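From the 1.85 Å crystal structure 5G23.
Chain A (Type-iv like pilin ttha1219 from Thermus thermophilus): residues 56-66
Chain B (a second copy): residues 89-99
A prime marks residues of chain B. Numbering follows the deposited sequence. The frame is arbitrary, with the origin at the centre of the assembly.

Chain A, residues 56-66: LARELYTVGYR
Chain B, residues 89-99: CEAGMEEICGE

Chain A is helical from Leu56, continuing a helix that begins earlier in the chain, and Thr62 to Tyr65 form a type II β turn. Against them lies the irregular segment 89–99 of chain B, tied by the disulfide Cys89′ SG–Cys97′ SG (2.0 Å). The register runs antiparallel: CA atoms approach to 5.9 Å for Tyr61 and Glu95′, 5.8 Å for Thr62 and Met93′, and 6.3 Å for Tyr65 and Gly92′. The stretches bury 566 Å² without a direct hydrogen bond.

Along the helix, Leu56, Glu59 and Leu60 make no contact. Ala57 points toward chain B, its CB 3.4 Å from Glu95′ OE1. Arg58 (chi1 m, then t, t) brings NE to 4.2 Å from Glu95′ OE1, near the guanidinium plane but beyond a salt bridge. Its carbonyl is linked through one water, which donates to Arg58 O (2.8 Å) and weakly to Met93′ O (3.3 Å) and accepts from Glu95′ N (3.2 Å).

Tyr61 (chi1 t, chi2 86°) lays its ring against the backbone from Gly92′ to Glu95′. Glu95′ CA stands 3.4 Å from the Tyr61 ring centroid, 4° off the normal, a nearly axial CH–π contact; Glu95′ itself is extended (chi1 and chi2 t). Tyr61 OH reaches Gly98′ CA at 3.5 Å.

Thr62 (chi1 p) bonds back to the helix, OG1 to Glu59 O at 2.9 Å, while its CG2 packs 3.4 Å from Met93′ O. The turn closes through Tyr65 N to Thr62 O (3.0 Å), with Gly64 at phi/psi 98/−8, where a CB would jam against the preceding carbonyl.

Tyr65 (chi1 t, chi2 68°) then covers Gly92′ (phi/psi 90/−16), whose ideal CB would lie a tight 3.1 Å from Tyr65 CD1. Met93′ (m, t, p) supplies an off-centre CH–π contact, its CG 4.2 Å from the Tyr65 ring centroid.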

# COMPACT_ATOMS: atom_id res chain seq x y z
N LEU A 56 2.30 3.37 3.64
CA LEU A 56 2.50 4.14 4.86
C LEU A 56 1.33 5.07 5.14
O LEU A 56 0.91 5.26 6.28
CB LEU A 56 3.82 4.98 4.76
CG LEU A 56 5.04 4.33 5.36
CD1 LEU A 56 5.35 3.05 4.63
CD2 LEU A 56 6.24 5.29 5.34
N ALA A 57 0.81 5.67 4.08
CA ALA A 57 -0.31 6.59 4.24
C ALA A 57 -1.53 5.92 4.77
O ALA A 57 -2.19 6.43 5.65
CB ALA A 57 -0.64 7.28 2.90
N ARG A 58 -1.85 4.74 4.21
CA ARG A 58 -3.05 4.05 4.60
C ARG A 58 -2.92 3.64 6.07
O ARG A 58 -3.86 3.68 6.82
CB ARG A 58 -3.41 2.94 3.59
CG ARG A 58 -3.92 3.66 2.35
CD ARG A 58 -4.41 2.85 1.20
NE ARG A 58 -4.77 3.74 0.08
CZ ARG A 58 -5.02 3.31 -1.16
NH1 ARG A 58 -5.03 1.99 -1.47
NH2 ARG A 58 -5.30 4.21 -2.11
N GLU A 59 -1.76 3.28 6.50
CA GLU A 59 -1.56 2.90 7.88
C GLU A 59 -1.56 4.10 8.85
O GLU A 59 -2.11 4.03 9.93
CB GLU A 59 -0.21 2.16 7.96
CG GLU A 59 0.21 1.69 9.30
CD GLU A 59 -0.35 0.34 9.63
OE1 GLU A 59 -0.93 -0.31 8.71
OE2 GLU A 59 -0.18 -0.09 10.77
N LEU A 60 -0.92 5.19 8.47
CA LEU A 60 -0.81 6.35 9.36
C LEU A 60 -2.11 7.12 9.48
O LEU A 60 -2.37 7.78 10.52
CB LEU A 60 0.35 7.28 8.95
CG LEU A 60 1.70 6.60 9.20
CD1 LEU A 60 2.81 7.39 8.60
CD2 LEU A 60 2.01 6.39 10.68
N TYR A 61 -2.94 7.06 8.45
CA TYR A 61 -4.24 7.70 8.50
C TYR A 61 -5.10 7.16 9.64
O TYR A 61 -5.87 7.90 10.20
CB TYR A 61 -5.02 7.43 7.16
CG TYR A 61 -6.32 8.11 7.08
CD1 TYR A 61 -6.41 9.43 6.62
CD2 TYR A 61 -7.48 7.46 7.45
CE1 TYR A 61 -7.63 10.09 6.51
CE2 TYR A 61 -8.73 8.10 7.35
CZ TYR A 61 -8.77 9.41 6.90
OH TYR A 61 -10.02 10.04 6.78
N THR A 62 -4.93 5.89 9.98
CA THR A 62 -5.71 5.25 11.05
C THR A 62 -5.17 5.56 12.46
O THR A 62 -5.87 5.39 13.42
CB THR A 62 -5.76 3.72 10.89
OG1 THR A 62 -4.49 3.13 11.22
CG2 THR A 62 -6.06 3.32 9.50
N VAL A 63 -4.01 6.19 12.58
CA VAL A 63 -3.45 6.47 13.92
C VAL A 63 -4.37 7.39 14.69
O VAL A 63 -4.82 8.42 14.21
CB VAL A 63 -2.05 7.07 13.82
CG1 VAL A 63 -1.57 7.54 15.15
CG2 VAL A 63 -1.13 6.01 13.27
N GLY A 64 -4.69 6.97 15.90
CA GLY A 64 -5.54 7.69 16.79
C GLY A 64 -6.98 7.21 16.79
O GLY A 64 -7.76 7.66 17.59
N TYR A 65 -7.32 6.32 15.86
CA TYR A 65 -8.72 5.89 15.68
C TYR A 65 -9.26 5.31 16.96
O TYR A 65 -8.76 4.32 17.46
CB TYR A 65 -8.82 4.85 14.54
CG TYR A 65 -10.26 4.45 14.25
CD1 TYR A 65 -11.15 5.36 13.68
CD2 TYR A 65 -10.74 3.21 14.59
CE1 TYR A 65 -12.46 5.03 13.42
CE2 TYR A 65 -12.04 2.87 14.32
CZ TYR A 65 -12.90 3.80 13.74
OH TYR A 65 -14.24 3.45 13.50
N ARG A 66 -10.33 5.96 17.44
CA ARG A 66 -11.06 5.64 18.66
C ARG A 66 -10.14 5.42 19.85
O ARG A 66 -10.44 4.56 20.70
CB ARG A 66 -12.03 4.47 18.44
CG ARG A 66 -13.03 4.81 17.36
CD ARG A 66 -13.97 3.68 17.05
NE ARG A 66 -14.57 3.13 18.27
CZ ARG A 66 -15.22 1.97 18.34
NH1 ARG A 66 -15.40 1.21 17.26
NH2 ARG A 66 -15.67 1.57 19.50
N CYS B 89 -18.22 4.13 3.18
CA CYS B 89 -17.22 4.79 3.99
C CYS B 89 -17.69 5.14 5.40
O CYS B 89 -18.69 5.79 5.53
CB CYS B 89 -16.79 6.04 3.26
SG CYS B 89 -15.69 5.67 1.95
N GLU B 90 -16.93 4.76 6.43
CA GLU B 90 -17.08 5.20 7.85
C GLU B 90 -15.88 6.13 8.14
O GLU B 90 -14.72 5.77 7.88
CB GLU B 90 -17.01 4.00 8.83
CG GLU B 90 -17.18 4.25 10.38
CD GLU B 90 -17.63 2.94 11.14
OE1 GLU B 90 -17.87 1.96 10.36
OE2 GLU B 90 -17.78 2.83 12.43
N ALA B 91 -16.15 7.32 8.66
CA ALA B 91 -15.08 8.26 8.99
C ALA B 91 -13.94 7.63 9.83
O ALA B 91 -14.20 6.79 10.69
CB ALA B 91 -15.65 9.45 9.73
N GLY B 92 -12.70 8.02 9.54
CA GLY B 92 -11.56 7.70 10.38
C GLY B 92 -10.86 6.39 10.02
O GLY B 92 -9.72 6.17 10.46
N MET B 93 -11.51 5.55 9.23
CA MET B 93 -11.00 4.18 8.96
C MET B 93 -10.07 4.10 7.75
O MET B 93 -9.00 3.48 7.83
CB MET B 93 -12.18 3.16 8.85
CG MET B 93 -12.63 2.62 10.23
SD MET B 93 -14.02 1.43 10.37
CE MET B 93 -13.73 0.20 9.09
N GLU B 94 -10.44 4.74 6.65
CA GLU B 94 -9.76 4.57 5.38
C GLU B 94 -9.51 5.93 4.77
O GLU B 94 -10.39 6.79 4.72
CB GLU B 94 -10.53 3.65 4.43
CG GLU B 94 -10.92 2.27 5.11
CD GLU B 94 -9.81 1.19 5.10
OE1 GLU B 94 -9.36 0.83 3.97
OE2 GLU B 94 -9.36 0.68 6.19
N GLU B 95 -8.26 6.15 4.35
CA GLU B 95 -7.83 7.42 3.86
C GLU B 95 -8.71 7.94 2.73
O GLU B 95 -9.06 9.10 2.72
CB GLU B 95 -6.39 7.30 3.32
CG GLU B 95 -5.68 8.62 3.20
CD GLU B 95 -4.35 8.55 2.48
OE1 GLU B 95 -3.96 7.42 2.04
OE2 GLU B 95 -3.68 9.62 2.42
N ILE B 96 -8.99 7.08 1.75
CA ILE B 96 -9.75 7.49 0.56
C ILE B 96 -11.16 7.94 0.92
O ILE B 96 -11.72 8.75 0.22
CB ILE B 96 -9.81 6.34 -0.50
CG1 ILE B 96 -10.25 6.95 -1.86
CG2 ILE B 96 -10.72 5.22 -0.01
CD1 ILE B 96 -9.12 7.63 -2.62
N CYS B 97 -11.71 7.43 2.04
CA CYS B 97 -13.00 7.83 2.58
C CYS B 97 -13.01 9.21 3.21
O CYS B 97 -14.04 9.71 3.51
CB CYS B 97 -13.51 6.84 3.66
SG CYS B 97 -13.94 5.25 2.93
N GLY B 98 -11.85 9.79 3.46
CA GLY B 98 -11.76 11.15 3.97
C GLY B 98 -12.88 12.17 3.78
O GLY B 98 -13.23 12.87 4.73
N GLU B 99 -13.43 12.27 2.56
CA GLU B 99 -14.56 13.16 2.25
C GLU B 99 -15.89 12.41 1.87
O GLU B 99 -16.81 13.00 1.27
CB GLU B 99 -14.17 14.09 1.10
CG GLU B 99 -12.78 14.73 1.19
CD GLU B 99 -12.39 15.32 -0.16
OE1 GLU B 99 -12.94 14.82 -1.17
OE2 GLU B 99 -11.58 16.28 -0.21
O HOH W 1 -6.42 4.01 5.78